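Local atomic coordinates of multicopper oxidase type 1 (Nitrosomonas europaea, PDB entry 3G5W), a protein that binds copper and, like related laccase-type multicopper oxidases, probably uses it to oxidise substrates with dioxygen, combining two cupredoxin domains in each chain. Residues Phe5-Ile14 / Met307-Ile318; Arg20-Asn28 / Glu110-Trp118. All coordinates share one frame; numbering follows the deposited sequence.

Contact 1 of 2, residues Phe5-Ile14 / Met307-Ile318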
loop_
_atom_site.group_PDB
_atom_site.type_symbol
_atom_site.label_atom_id
_atom_site.label_comp_id
_atom_site.label_asym_id
_atom_site.label_seq_id
_atom_site.Cartn_x
_atom_site.Cartn_y
_atom_site.Cartn_z
ATOM N N PHE A 5 32.120 15.110 7.508
ATOM C CA PHE A 5 31.359 14.997 8.739
ATOM C C PHE A 5 31.800 13.774 9.541
ATOM O O PHE A 5 32.358 12.820 8.984
ATOM C CB PHE A 5 29.861 14.884 8.439
ATOM C CG PHE A 5 29.343 15.891 7.435
ATOM C CD1 PHE A 5 29.430 17.257 7.681
ATOM C CD2 PHE A 5 28.725 15.460 6.262
ATOM C CE1 PHE A 5 28.928 18.178 6.764
ATOM C CE2 PHE A 5 28.219 16.371 5.336
ATOM C CZ PHE A 5 28.318 17.731 5.587
ATOM N N ASP A 6 31.536 13.815 10.844
ATOM C CA ASP A 6 31.797 12.691 11.743
ATOM C C ASP A 6 30.495 12.225 12.385
ATOM O O ASP A 6 29.683 13.047 12.826
ATOM C CB ASP A 6 32.786 13.078 12.853
ATOM C CG ASP A 6 34.212 13.298 12.346
ATOM O OD1 ASP A 6 34.585 12.785 11.268
ATOM O OD2 ASP A 6 34.981 13.994 13.048
ATOM N N LEU A 7 30.304 10.909 12.441
ATOM C CA LEU A 7 29.209 10.318 13.206
ATOM C C LEU A 7 29.709 9.245 14.158
ATOM O O LEU A 7 30.557 8.435 13.796
ATOM C CB LEU A 7 28.155 9.699 12.277
ATOM C CG LEU A 7 27.221 10.618 11.486
ATOM C CD1 LEU A 7 26.363 9.789 10.546
ATOM C CD2 LEU A 7 26.335 11.441 12.411
ATOM N N SER A 8 29.169 9.239 15.369
ATOM C CA SER A 8 29.346 8.117 16.281
ATOM C C SER A 8 28.036 7.346 16.337
ATOM O O SER A 8 26.977 7.903 16.062
ATOM C CB SER A 8 29.723 8.610 17.676
ATOM O OG SER A 8 28.668 9.375 18.229
ATOM N N ILE A 9 28.110 6.062 16.666
ATOM C CA ILE A 9 26.911 5.266 16.917
ATOM C C ILE A 9 26.934 4.929 18.406
ATOM O O ILE A 9 27.874 4.298 18.876
ATOM C CB ILE A 9 26.883 3.960 16.075
ATOM C CG1 ILE A 9 27.316 4.231 14.626
ATOM C CG2 ILE A 9 25.508 3.301 16.158
ATOM C CD1 ILE A 9 27.484 2.983 13.764
ATOM N N GLU A 10 25.913 5.360 19.142
ATOM C CA GLU A 10 25.906 5.226 20.600
ATOM C C GLU A 10 24.645 4.545 21.118
ATOM O O GLU A 10 23.548 4.797 20.614
ATOM C CB GLU A 10 26.038 6.607 21.262
ATOM C CG GLU A 10 27.292 7.387 20.873
ATOM C CD GLU A 10 27.235 8.861 21.273
ATOM O OE1 GLU A 10 28.022 9.648 20.708
ATOM O OE2 GLU A 10 26.411 9.244 22.136
ATOM N N ASP A 11 24.804 3.692 22.132
ATOM C CA ASP A 11 23.665 3.151 22.879
ATOM C C ASP A 11 22.977 4.308 23.602
ATOM O O ASP A 11 23.598 5.006 24.419
ATOM C CB ASP A 11 24.126 2.091 23.882
ATOM C CG ASP A 11 24.581 0.812 23.208
ATOM O OD1 ASP A 11 25.804 0.553 23.201
ATOM O OD2 ASP A 11 23.723 0.064 22.677
ATOM N N THR A 12 21.698 4.503 23.293
ATOM C CA THR A 12 20.974 5.718 23.659
ATOM C C THR A 12 19.529 5.427 24.060
ATOM O O THR A 12 18.835 4.665 23.393
ATOM C CB THR A 12 20.988 6.717 22.472
ATOM O OG1 THR A 12 22.345 7.019 22.117
ATOM C CG2 THR A 12 20.267 8.009 22.815
ATOM N N ARG A 13 19.084 6.041 25.152
ATOM C CA ARG A 13 17.695 5.927 25.588
ATOM C C ARG A 13 16.888 7.111 25.058
ATOM O O ARG A 13 17.276 8.259 25.243
ATOM C CB ARG A 13 17.614 5.860 27.116
ATOM C CG ARG A 13 16.208 5.685 27.669
ATOM C CD ARG A 13 16.209 5.202 29.128
ATOM N NE ARG A 13 17.185 4.132 29.394
ATOM C CZ ARG A 13 17.072 2.863 28.993
ATOM N NH1 ARG A 13 16.033 2.463 28.272
ATOM N NH2 ARG A 13 18.021 1.988 29.305
ATOM N N ILE A 14 15.784 6.817 24.378
ATOM C CA ILE A 14 14.829 7.850 23.951
ATOM C C ILE A 14 13.454 7.543 24.540
ATOM O O ILE A 14 13.204 6.425 24.991
ATOM C CB ILE A 14 14.742 8.000 22.396
ATOM C CG1 ILE A 14 14.127 6.755 21.734
ATOM C CG2 ILE A 14 16.115 8.357 21.793
ATOM C CD1 ILE A 14 13.737 6.956 20.253
ATOM N N MET A 307 26.236 19.469 8.310
ATOM C CA MET A 307 25.549 18.544 9.210
ATOM C C MET A 307 25.033 19.276 10.437
ATOM O O MET A 307 25.754 20.077 11.037
ATOM C CB MET A 307 26.473 17.395 9.635
ATOM C CG MET A 307 25.775 16.337 10.497
ATOM S SD MET A 307 26.802 14.899 10.910
ATOM C CE MET A 307 27.746 15.596 12.246
ATOM N N HIS A 308 23.795 18.993 10.820
ATOM C CA HIS A 308 23.191 19.657 11.969
ATOM C C HIS A 308 22.742 18.660 13.029
ATOM O O HIS A 308 21.812 17.879 12.807
ATOM C CB HIS A 308 22.029 20.563 11.526
ATOM C CG HIS A 308 22.443 21.626 10.557
ATOM N ND1 HIS A 308 23.035 22.804 10.958
ATOM C CD2 HIS A 308 22.392 21.671 9.205
ATOM C CE1 HIS A 308 23.314 23.538 9.894
ATOM N NE2 HIS A 308 22.934 22.872 8.818
ATOM N N ASN A 309 23.429 18.681 14.173
ATOM C CA ASN A 309 22.971 17.951 15.353
ATOM C C ASN A 309 21.893 18.769 16.033
ATOM O O ASN A 309 21.807 19.977 15.820
ATOM C CB ASN A 309 24.118 17.721 16.338
ATOM C CG ASN A 309 25.252 16.936 15.736
ATOM O OD1 ASN A 309 25.039 15.944 15.041
ATOM N ND2 ASN A 309 26.474 17.381 15.992
ATOM N N SER A 310 21.077 18.125 16.857
ATOM C CA SER A 310 20.050 18.852 17.592
ATOM C C SER A 310 19.787 18.269 18.960
ATOM O O SER A 310 19.577 17.066 19.087
ATOM C CB SER A 310 18.738 18.882 16.818
ATOM O OG SER A 310 17.734 19.509 17.613
ATOM N N LYS A 311 19.758 19.141 19.966
ATOM C CA LYS A 311 19.418 18.754 21.334
ATOM C C LYS A 311 17.954 18.327 21.449
ATOM O O LYS A 311 17.582 17.628 22.389
ATOM C CB LYS A 311 19.723 19.893 22.316
ATOM C CG LYS A 311 21.211 20.216 22.475
ATOM C CD LYS A 311 21.410 21.332 23.506
ATOM C CE LYS A 311 22.861 21.803 23.576
ATOM N NZ LYS A 311 23.665 21.033 24.570
ATOM N N VAL A 312 17.128 18.746 20.493
ATOM C CA VAL A 312 15.726 18.324 20.431
ATOM C C VAL A 312 15.597 16.796 20.300
ATOM O O VAL A 312 14.720 16.187 20.917
ATOM C CB VAL A 312 14.971 19.024 19.267
ATOM C CG1 VAL A 312 13.524 18.503 19.144
ATOM C CG2 VAL A 312 14.991 20.552 19.446
ATOM N N PHE A 313 16.484 16.193 19.506
ATOM C CA PHE A 313 16.437 14.753 19.217
ATOM C C PHE A 313 17.392 13.899 20.061
ATOM O O PHE A 313 17.376 12.666 19.968
ATOM C CB PHE A 313 16.711 14.504 17.732
ATOM C CG PHE A 313 15.757 15.204 16.815
ATOM C CD1 PHE A 313 14.381 15.099 17.007
ATOM C CD2 PHE A 313 16.230 15.951 15.744
ATOM C CE1 PHE A 313 13.486 15.747 16.153
ATOM C CE2 PHE A 313 15.338 16.604 14.880
ATOM C CZ PHE A 313 13.964 16.494 15.089
ATOM N N LYS A 314 18.225 14.553 20.865
ATOM C CA LYS A 314 19.239 13.857 21.649
ATOM C C LYS A 314 18.620 13.046 22.783
ATOM O O LYS A 314 17.741 13.533 23.500
ATOM C CB LYS A 314 20.268 14.849 22.199
ATOM C CG LYS A 314 21.491 14.176 22.783
ATOM C CD LYS A 314 22.664 15.130 22.900
ATOM C CE LYS A 314 23.853 14.438 23.548
ATOM N NZ LYS A 314 24.395 13.352 22.674
ATOM N N GLY A 315 19.082 11.808 22.937
ATOM C CA GLY A 315 18.629 10.959 24.032
ATOM C C GLY A 315 19.607 10.979 25.193
ATOM O O GLY A 315 20.462 11.872 25.286
ATOM N N GLU A 316 19.476 9.999 26.083
ATOM C CA GLU A 316 20.385 9.846 27.211
ATOM C C GLU A 316 21.280 8.631 26.984
ATOM O O GLU A 316 20.783 7.554 26.637
ATOM C CB GLU A 316 19.602 9.694 28.517
ATOM C CG GLU A 316 18.848 10.958 28.943
ATOM C CD GLU A 316 17.674 10.681 29.879
ATOM O OE1 GLU A 316 17.126 9.551 29.850
ATOM O OE2 GLU A 316 17.287 11.606 30.637
ATOM N N PRO A 317 22.604 8.799 27.177
ATOM C CA PRO A 317 23.547 7.688 27.026
ATOM C C PRO A 317 23.174 6.511 27.927
ATOM O O PRO A 317 22.725 6.713 29.057
ATOM C CB PRO A 317 24.879 8.295 27.480
ATOM C CG PRO A 317 24.719 9.760 27.263
ATOM C CD PRO A 317 23.286 10.046 27.571
ATOM N N ILE A 318 23.341 5.295 27.414
ATOM C CA ILE A 318 23.115 4.088 28.204
ATOM C C ILE A 318 24.460 3.450 28.539
ATOM O O ILE A 318 25.296 3.259 27.648
ATOM C CB ILE A 318 22.226 3.062 27.461
ATOM C CG1 ILE A 318 20.849 3.663 27.166
ATOM C CG2 ILE A 318 22.083 1.772 28.288
ATOM C CD1 ILE A 318 20.020 2.846 26.205
HETATM O O HOH W 1 15.799 9.730 27.400
#
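Strand 5-14 pairs antiparallel with the last residues of the chain, through a hydrogen-bonded pair Arg13-Glu316 and a non-hydrogen-bonded pair Thr12-Pro317, whereas Phe5 faces Met307 with their CA atoms 6.8 Å apart and meets it mainly through its ring. Within the ladder, Arg13 N gives a bond to Glu316 O (2.7 Å, 179°), and Glu316 N returns one to Arg13 O at 2.9 Å. Beyond the proline, Ile318 N donates to Asp11 O. A water donates to Arg13 O and, more weakly, to Glu316 OE1. On the Thr12 side, Gly315 brings bare backbone close, its CA 3.6 Å from Thr12 CG2.

Ile318 lies across Arg13 at about a right angle: its CD1 sits over one face of the guanidinium, toward the rim, 3.8 Å from Arg13 NH2, and also presses on the backbone of Thr12. A bend at chi3 (-43°) turns the arginine head back over this methyl, while its NH1 is held by Asn152 and Asp21.

At the other end the contact illustrates how the two sheets of a cupredoxin β-sandwich pack. Strand 2-15 belongs to one sheet and strand 306-308 to the other, and Phe5 reaches between them to touch Ile36 and Val38 beside Met307. Met307 CB lies over the Phe5 ring face in a CH-pi contact, 4.0 Å from the centroid. The thioether runs on with CG anti to the backbone N (chi1 -176°), which takes SD past the ring into an oblique Met-aromatic contact and to 3.8 Å from Leu7 CD2. The terminal methyl CE then turns to the backbone, 3.3 Å from Asp6 O.

Contact 2 of 2, residues Arg20-Asn28 / Glu110-Trp118. With CU (copper (II) ion), chain G.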
loop_
_atom_site.group_PDB
_atom_site.type_symbol
_atom_site.label_atom_id
_atom_site.label_comp_id
_atom_site.label_asym_id
_atom_site.label_seq_id
_atom_site.Cartn_x
_atom_site.Cartn_y
_atom_site.Cartn_z
ATOM N N ARG A 20 6.866 5.646 27.826
ATOM C CA ARG A 20 7.352 4.656 26.869
ATOM C C ARG A 20 8.744 5.009 26.332
ATOM O O ARG A 20 8.887 5.827 25.410
ATOM C CB ARG A 20 6.324 4.433 25.739
ATOM C CG ARG A 20 6.767 3.539 24.576
ATOM C CD ARG A 20 7.743 2.431 24.979
ATOM N NE ARG A 20 7.144 1.449 25.861
ATOM C CZ ARG A 20 7.807 0.713 26.751
ATOM N NH1 ARG A 20 9.117 0.841 26.923
ATOM N NH2 ARG A 20 7.136 -0.153 27.484
ATOM N N ASP A 21 9.762 4.386 26.925
ATOM C CA ASP A 21 11.138 4.577 26.490
ATOM C C ASP A 21 11.577 3.468 25.534
ATOM O O ASP A 21 10.901 2.445 25.410
ATOM C CB ASP A 21 12.094 4.719 27.690
ATOM C CG ASP A 21 12.303 3.412 28.456
ATOM O OD1 ASP A 21 11.505 2.462 28.310
ATOM O OD2 ASP A 21 13.280 3.342 29.233
ATOM N N PHE A 22 12.692 3.690 24.842
ATOM C CA PHE A 22 13.229 2.695 23.923
ATOM C C PHE A 22 14.752 2.744 23.905
ATOM O O PHE A 22 15.335 3.818 23.987
ATOM C CB PHE A 22 12.681 2.926 22.508
ATOM C CG PHE A 22 12.071 1.700 21.891
ATOM C CD1 PHE A 22 12.858 0.788 21.190
ATOM C CD2 PHE A 22 10.713 1.446 22.025
ATOM C CE1 PHE A 22 12.288 -0.354 20.624
ATOM C CE2 PHE A 22 10.137 0.313 21.462
ATOM C CZ PHE A 22 10.931 -0.590 20.764
ATOM N N HIS A 23 15.378 1.573 23.794
ATOM C CA HIS A 23 16.822 1.449 23.643
ATOM C C HIS A 23 17.157 1.572 22.152
ATOM O O HIS A 23 16.625 0.826 21.324
ATOM C CB HIS A 23 17.282 0.094 24.193
ATOM C CG HIS A 23 18.769 -0.064 24.296
ATOM N ND1 HIS A 23 19.632 0.224 23.259
ATOM C CD2 HIS A 23 19.541 -0.524 25.307
ATOM C CE1 HIS A 23 20.872 -0.032 23.636
ATOM N NE2 HIS A 23 20.845 -0.482 24.877
ATOM N N THR A 24 18.021 2.524 21.815
ATOM C CA THR A 24 18.381 2.787 20.425
ATOM C C THR A 24 19.891 2.780 20.215
ATOM O O THR A 24 20.667 3.002 21.158
ATOM C CB THR A 24 17.816 4.147 19.920
ATOM O OG1 THR A 24 18.393 5.227 20.671
ATOM C CG2 THR A 24 16.294 4.193 20.026
ATOM N N PHE A 25 20.295 2.523 18.972
ATOM C CA PHE A 25 21.683 2.660 18.546
ATOM C C PHE A 25 21.744 3.912 17.683
ATOM O O PHE A 25 21.625 3.848 16.458
ATOM C CB PHE A 25 22.158 1.426 17.759
ATOM C CG PHE A 25 21.746 0.105 18.368
ATOM C CD1 PHE A 25 21.877 -0.126 19.733
ATOM C CD2 PHE A 25 21.245 -0.917 17.567
ATOM C CE1 PHE A 25 21.498 -1.345 20.293
ATOM C CE2 PHE A 25 20.868 -2.148 18.125
ATOM C CZ PHE A 25 20.990 -2.352 19.488
ATOM N N ALA A 26 21.938 5.050 18.337
ATOM C CA ALA A 26 21.683 6.347 17.728
ATOM C C ALA A 26 22.923 7.010 17.148
ATOM O O ALA A 26 23.970 7.101 17.805
ATOM C CB ALA A 26 21.028 7.262 18.749
ATOM N N PHE A 27 22.794 7.504 15.921
ATOM C CA PHE A 27 23.849 8.303 15.318
ATOM C C PHE A 27 23.978 9.633 16.075
ATOM O O PHE A 27 22.996 10.369 16.228
ATOM C CB PHE A 27 23.592 8.518 13.825
ATOM C CG PHE A 27 23.554 7.236 13.021
ATOM C CD1 PHE A 27 24.714 6.500 12.804
ATOM C CD2 PHE A 27 22.358 6.772 12.479
ATOM C CE1 PHE A 27 24.683 5.307 12.069
ATOM C CE2 PHE A 27 22.316 5.587 11.730
ATOM C CZ PHE A 27 23.479 4.855 11.526
ATOM N N ASN A 28 25.188 9.907 16.563
ATOM C CA ASN A 28 25.481 11.064 17.430
ATOM C C ASN A 28 24.545 11.166 18.636
ATOM O O ASN A 28 24.228 12.265 19.101
ATOM C CB ASN A 28 25.500 12.380 16.627
ATOM C CG ASN A 28 26.803 12.601 15.867
ATOM O OD1 ASN A 28 27.722 11.785 15.916
ATOM N ND2 ASN A 28 26.884 13.723 15.148
ATOM N N GLU A 110 15.369 -5.310 12.928
ATOM C CA GLU A 110 15.536 -4.733 14.266
ATOM C C GLU A 110 16.130 -3.316 14.244
ATOM O O GLU A 110 15.556 -2.393 14.824
ATOM C CB GLU A 110 16.399 -5.630 15.170
ATOM C CG GLU A 110 16.457 -5.125 16.626
ATOM C CD GLU A 110 17.700 -5.576 17.395
ATOM O OE1 GLU A 110 18.337 -6.570 16.986
ATOM O OE2 GLU A 110 18.043 -4.924 18.410
ATOM N N HIS A 111 17.279 -3.158 13.589
ATOM C CA HIS A 111 18.081 -1.928 13.699
ATOM C C HIS A 111 17.381 -0.685 13.152
ATOM O O HIS A 111 17.400 0.373 13.791
ATOM C CB HIS A 111 19.459 -2.104 13.039
ATOM C CG HIS A 111 20.388 -3.016 13.792
ATOM N ND1 HIS A 111 21.757 -2.857 13.781
ATOM C CD2 HIS A 111 20.141 -4.086 14.585
ATOM C CE1 HIS A 111 22.315 -3.804 14.516
ATOM N NE2 HIS A 111 21.355 -4.556 15.024
ATOM N N VAL A 112 16.764 -0.812 11.979
ATOM C CA VAL A 112 16.049 0.318 11.372
ATOM C C VAL A 112 14.648 0.447 11.977
ATOM O O VAL A 112 14.274 1.514 12.460
ATOM C CB VAL A 112 15.988 0.229 9.816
ATOM C CG1 VAL A 112 15.293 1.457 9.224
ATOM C CG2 VAL A 112 17.378 0.118 9.240
ATOM N N THR A 113 13.889 -0.649 11.965
ATOM C CA THR A 113 12.520 -0.657 12.492
ATOM C C THR A 113 12.397 -0.126 13.927
ATOM O O THR A 113 11.523 0.706 14.203
ATOM C CB THR A 113 11.879 -2.065 12.392
ATOM O OG1 THR A 113 11.938 -2.520 11.033
ATOM C CG2 THR A 113 10.421 -2.051 12.861
ATOM N N MET A 114 13.270 -0.580 14.831
ATOM C CA MET A 114 13.095 -0.250 16.253
ATOM C C MET A 114 14.333 0.187 17.049
ATOM O O MET A 114 14.275 0.266 18.276
ATOM C CB MET A 114 12.365 -1.389 16.978
ATOM C CG MET A 114 13.137 -2.711 17.065
ATOM S SD MET A 114 12.090 -4.074 17.643
ATOM C CE MET A 114 11.118 -4.425 16.169
ATOM N N ARG A 115 15.438 0.494 16.376
ATOM C CA ARG A 115 16.614 1.007 17.105
ATOM C C ARG A 115 17.011 2.420 16.673
ATOM O O ARG A 115 18.093 2.897 17.017
ATOM C CB ARG A 115 17.800 0.035 17.012
ATOM C CG ARG A 115 17.506 -1.381 17.537
ATOM C CD ARG A 115 17.233 -1.416 19.039
ATOM N NE ARG A 115 16.670 -2.707 19.435
ATOM C CZ ARG A 115 15.869 -2.905 20.479
ATOM N NH1 ARG A 115 15.405 -4.123 20.727
ATOM N NH2 ARG A 115 15.524 -1.902 21.274
ATOM N N GLY A 116 16.117 3.082 15.930
ATOM C CA GLY A 116 16.273 4.488 15.549
ATOM C C GLY A 116 17.488 4.835 14.698
ATOM O O GLY A 116 17.985 5.959 14.766
ATOM N N MET A 117 17.953 3.883 13.882
ATOM C CA MET A 117 19.170 4.068 13.088
ATOM C C MET A 117 18.845 4.679 11.728
ATOM O O MET A 117 18.976 4.024 10.703
ATOM C CB MET A 117 19.931 2.740 12.914
ATOM C CG MET A 117 20.284 2.047 14.226
ATOM S SD MET A 117 21.670 0.915 14.037
ATOM C CE MET A 117 23.046 2.065 13.890
ATOM N N TRP A 118 18.408 5.935 11.742
ATOM C CA TRP A 118 17.981 6.637 10.529
ATOM C C TRP A 118 17.940 8.150 10.724
ATOM O O TRP A 118 17.694 8.656 11.823
ATOM C CB TRP A 118 16.620 6.109 10.015
ATOM C CG TRP A 118 15.633 5.764 11.113
ATOM C CD1 TRP A 118 15.371 4.518 11.624
ATOM C CD2 TRP A 118 14.801 6.678 11.841
ATOM N NE1 TRP A 118 14.435 4.604 12.622
ATOM C CE2 TRP A 118 14.068 5.916 12.779
ATOM C CE3 TRP A 118 14.603 8.065 11.791
ATOM C CZ2 TRP A 118 13.145 6.495 13.659
ATOM C CZ3 TRP A 118 13.692 8.641 12.672
ATOM C CH2 TRP A 118 12.970 7.852 13.590
HETATM CU CU CU G . 22.818 -1.318 12.789
HETATM O O HOH W 2 20.075 7.830 14.934
#
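Met117 and His111, two ligands of the mononuclear copper, both lean on Phe25. His111 ND1 binds the metal at 2.1 Å, and Met117 SD stands 2.8 Å from it; His56 and Cys104 complete this site, the ligand set of a type 1 blue copper centre. Phe25 turns its edge to the face of the His111 imidazole in a T-shaped pair, planes at 68°, CE2 lying over the rim of the imidazole. Met117 SD meets the phenyl ring at its edge, near the plane, and touches Phe25 CB at 3.8 Å. Phe27 comes in across the methionine, its CZ 3.7 Å from Met117 CE.

The next layer packs against Phe25 itself. Arg115 lays its CD over one ring face, 4.2 Å from the centroid, and its carbonyl O accepts the Phe25 N-H. A bend at chi2 (-66°) folds the arginine across the ring and carries the guanidinium to the strand, where NH2 donates to His23 O at 2.9 Å, close to the guanidinium plane. NE forms a salt bridge with Glu110 OE2 (2.8 Å), using that oxygen's anti lone pair; Gly155 N also donates to it. Farther along, a water links Phe27 N to Gly116 O.

NH1 and NH2 of Arg115 find further carbonyls on Trp150, Ala151 and Glu156. A buried ion pair shared out in this way probably keeps its charges well compensated. With its head tethered, the arginine's aliphatic part is probably held over the Phe25 ring, which in turn borders two copper ligands.

In the fold
From the N terminus, strand 5-14 leads through a short turn into strand 20-27, its antiparallel neighbour in the same sheet. The chain then passes through most of the first cupredoxin domain before residues 110-118 return to 20-28, so contact 2 closes a loop of 81 residues. Strand 118-124 completes that domain and the second follows, and only then does the tail 307-318 come back to 5-14 as contact 1, enclosing 292 residues and the whole of contact 2. The two meet directly where Ser8 O and Thr12 O face Asn28 N and Thr24 N. The C-terminal tail is thereby tied, through one sheet, to the copper-bearing helix and loop.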